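Side-chain contact in telomere length regulator taz1 (Schizosaccharomyces pombe, PDB 4ZMI), which binds double-stranded telomeric DNA, regulates telomere length and function, and is needed for silencing of telomere-adjacent genes and for normal meiosis: residues E146-R151 against P215-A220. Numbering follows the deposited sequence.
Sequences EELVIR and PAFVNA
With CG anti to its backbone N (chi1 175°), Phe217 carries its ring from helix 214-229 toward helix 137-154. Arg151 meets it with CG beside its own backbone N and an extended chi2, and these two torsions carry CD over one face of the ring. The bend at chi3 then turns NE and the guanidinium across that face. CD sits above the ring centre, 3.5 Å from the Phe217 centroid and close to the ring normal, a CH-pi contact. Beyond the bend, Arg151 NE passes over the ring rim, 3.4 Å from Phe217 CE2. The guanidinium is nearly parallel to the ring, the planes 15° apart, and offset so that Phe217 CD2 lies under its rim.

Leu148 approaches the same ring from its edge. Its CD2 methyl packs near the ring plane, 3.6 Å from Phe217 CZ. Glu147 adds its aliphatic part at an oblique angle, with CG 3.8 Å from Phe217 CD1. Its chain bends at chi2 beyond CG, and OE2 accepts a hydrogen bond from Ala212 N. A cobalt(II) ion lies about 5 Å from this side chain.

The four touching residues are buried. Arg151 NE is hydrogen-bonded to His117 NE2, which probably helps hold the guanidinium over the ring. The His117 ring also meets Phe217, with the planes steeply inclined, so one histidine touches both sides of the contact.

The axes of the two segments are 12.1 Å apart and run roughly antiparallel, at 143°. Side chains alone bridge this wide gap. The arrangement is a phenylalanine of helix 214-229 with one face covered by the CD and guanidinium of an arginine from helix 137-154, a CH-pi contact with an offset, nearly parallel guanidinium. It is part of the interior packing of the helical domain of Taz1, assigned by sequence to the TRF family.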
loop_
_atom_site.group_PDB
_atom_site.type_symbol
_atom_site.label_atom_id
_atom_site.label_comp_id
_atom_site.label_asym_id
_atom_site.label_seq_id
_atom_site.Cartn_x
_atom_site.Cartn_y
_atom_site.Cartn_z
ATOM N N GLU A 146 9.421 -3.280 -7.414
ATOM C CA GLU A 146 9.848 -3.265 -8.817
ATOM C C GLU A 146 8.709 -3.548 -9.772
ATOM O O GLU A 146 8.644 -2.953 -10.835
ATOM C CB GLU A 146 11.000 -4.229 -9.082
ATOM C CG GLU A 146 11.812 -3.879 -10.314
ATOM C CD GLU A 146 11.420 -4.678 -11.538
ATOM O OE1 GLU A 146 10.552 -5.575 -11.423
ATOM O OE2 GLU A 146 11.990 -4.408 -12.619
ATOM N N GLU A 147 7.800 -4.434 -9.383
ATOM C CA GLU A 147 6.602 -4.687 -10.178
ATOM C C GLU A 147 5.693 -3.458 -10.334
ATOM O O GLU A 147 5.233 -3.158 -11.444
ATOM C CB GLU A 147 5.800 -5.851 -9.604
ATOM C CG GLU A 147 4.624 -6.231 -10.482
ATOM C CD GLU A 147 5.054 -6.902 -11.793
ATOM O OE1 GLU A 147 6.141 -7.513 -11.811
ATOM O OE2 GLU A 147 4.304 -6.824 -12.795
ATOM N N LEU A 148 5.437 -2.750 -9.228
ATOM C CA LEU A 148 4.641 -1.533 -9.291
ATOM C C LEU A 148 5.335 -0.558 -10.223
ATOM O O LEU A 148 4.690 0.166 -10.965
ATOM C CB LEU A 148 4.477 -0.899 -7.901
ATOM C CG LEU A 148 3.774 -1.815 -6.908
ATOM C CD1 LEU A 148 3.797 -1.209 -5.507
ATOM C CD2 LEU A 148 2.346 -2.025 -7.401
ATOM N N VAL A 149 6.663 -0.555 -10.206
ATOM C CA VAL A 149 7.399 0.346 -11.094
ATOM C C VAL A 149 7.146 -0.018 -12.564
ATOM O O VAL A 149 6.873 0.872 -13.385
ATOM C CB VAL A 149 8.901 0.410 -10.754
ATOM C CG1 VAL A 149 9.651 1.260 -11.760
ATOM C CG2 VAL A 149 9.070 0.988 -9.358
ATOM N N ILE A 150 7.183 -1.318 -12.875
ATOM C CA ILE A 150 6.903 -1.789 -14.232
ATOM C C ILE A 150 5.493 -1.390 -14.635
ATOM O O ILE A 150 5.282 -0.816 -15.706
ATOM C CB ILE A 150 6.968 -3.324 -14.360
ATOM C CG1 ILE A 150 8.219 -3.887 -13.707
ATOM C CG2 ILE A 150 6.935 -3.709 -15.815
ATOM C CD1 ILE A 150 9.480 -3.469 -14.389
ATOM N N ARG A 151 4.535 -1.707 -13.765
ATOM C CA ARG A 151 3.129 -1.441 -14.035
ATOM C C ARG A 151 2.910 0.033 -14.338
ATOM O O ARG A 151 2.226 0.374 -15.300
ATOM C CB ARG A 151 2.230 -1.943 -12.887
ATOM C CG ARG A 151 2.210 -3.490 -12.811
ATOM C CD ARG A 151 1.185 -4.046 -11.823
ATOM N NE ARG A 151 -0.189 -3.795 -12.240
ATOM C CZ ARG A 151 -0.834 -4.530 -13.144
ATOM N NH1 ARG A 151 -0.221 -5.559 -13.743
ATOM N NH2 ARG A 151 -2.089 -4.229 -13.473
ATOM N N PRO A 215 -3.104 -12.064 -12.544
ATOM C CA PRO A 215 -3.451 -12.996 -11.464
ATOM C C PRO A 215 -2.241 -13.358 -10.621
ATOM O O PRO A 215 -2.374 -13.768 -9.468
ATOM C CB PRO A 215 -3.925 -14.231 -12.220
ATOM C CG PRO A 215 -3.270 -14.121 -13.541
ATOM C CD PRO A 215 -3.346 -12.674 -13.858
ATOM N N ALA A 216 -1.063 -13.216 -11.205
ATOM C CA ALA A 216 0.147 -13.477 -10.463
ATOM C C ALA A 216 0.491 -12.247 -9.630
ATOM O O ALA A 216 0.961 -12.357 -8.496
ATOM C CB ALA A 216 1.284 -13.830 -11.405
ATOM N N PHE A 217 0.264 -11.075 -10.212
ATOM C CA PHE A 217 0.441 -9.824 -9.489
ATOM C C PHE A 217 -0.455 -9.846 -8.263
ATOM O O PHE A 217 0.011 -9.684 -7.128
ATOM C CB PHE A 217 0.109 -8.643 -10.396
ATOM C CG PHE A 217 0.160 -7.306 -9.702
ATOM C CD1 PHE A 217 1.258 -6.946 -8.949
ATOM C CD2 PHE A 217 -0.882 -6.398 -9.827
ATOM C CE1 PHE A 217 1.309 -5.714 -8.314
ATOM C CE2 PHE A 217 -0.821 -5.162 -9.195
ATOM C CZ PHE A 217 0.278 -4.828 -8.446
ATOM N N VAL A 218 -1.737 -10.102 -8.498
ATOM C CA VAL A 218 -2.725 -10.116 -7.435
ATOM C C VAL A 218 -2.329 -11.092 -6.351
ATOM O O VAL A 218 -2.291 -10.744 -5.172
ATOM C CB VAL A 218 -4.110 -10.473 -7.956
ATOM C CG1 VAL A 218 -5.081 -10.676 -6.804
ATOM C CG2 VAL A 218 -4.608 -9.383 -8.886
ATOM N N ASN A 219 -1.999 -12.310 -6.746
ATOM C CA ASN A 219 -1.578 -13.292 -5.758
ATOM C C ASN A 219 -0.334 -12.858 -4.980
ATOM O O ASN A 219 -0.231 -13.107 -3.787
ATOM C CB ASN A 219 -1.438 -14.695 -6.369
ATOM C CG ASN A 219 -2.772 -15.441 -6.414
ATOM O OD1 ASN A 219 -3.581 -15.357 -5.479
ATOM N ND2 ASN A 219 -3.013 -16.164 -7.508
ATOM N N ALA A 220 0.598 -12.174 -5.628
ATOM C CA ALA A 220 1.759 -11.682 -4.890
ATOM C C ALA A 220 1.335 -10.549 -3.927
ATOM O O ALA A 220 1.853 -10.443 -2.810
ATOM C CB ALA A 220 2.873 -11.233 -5.841
#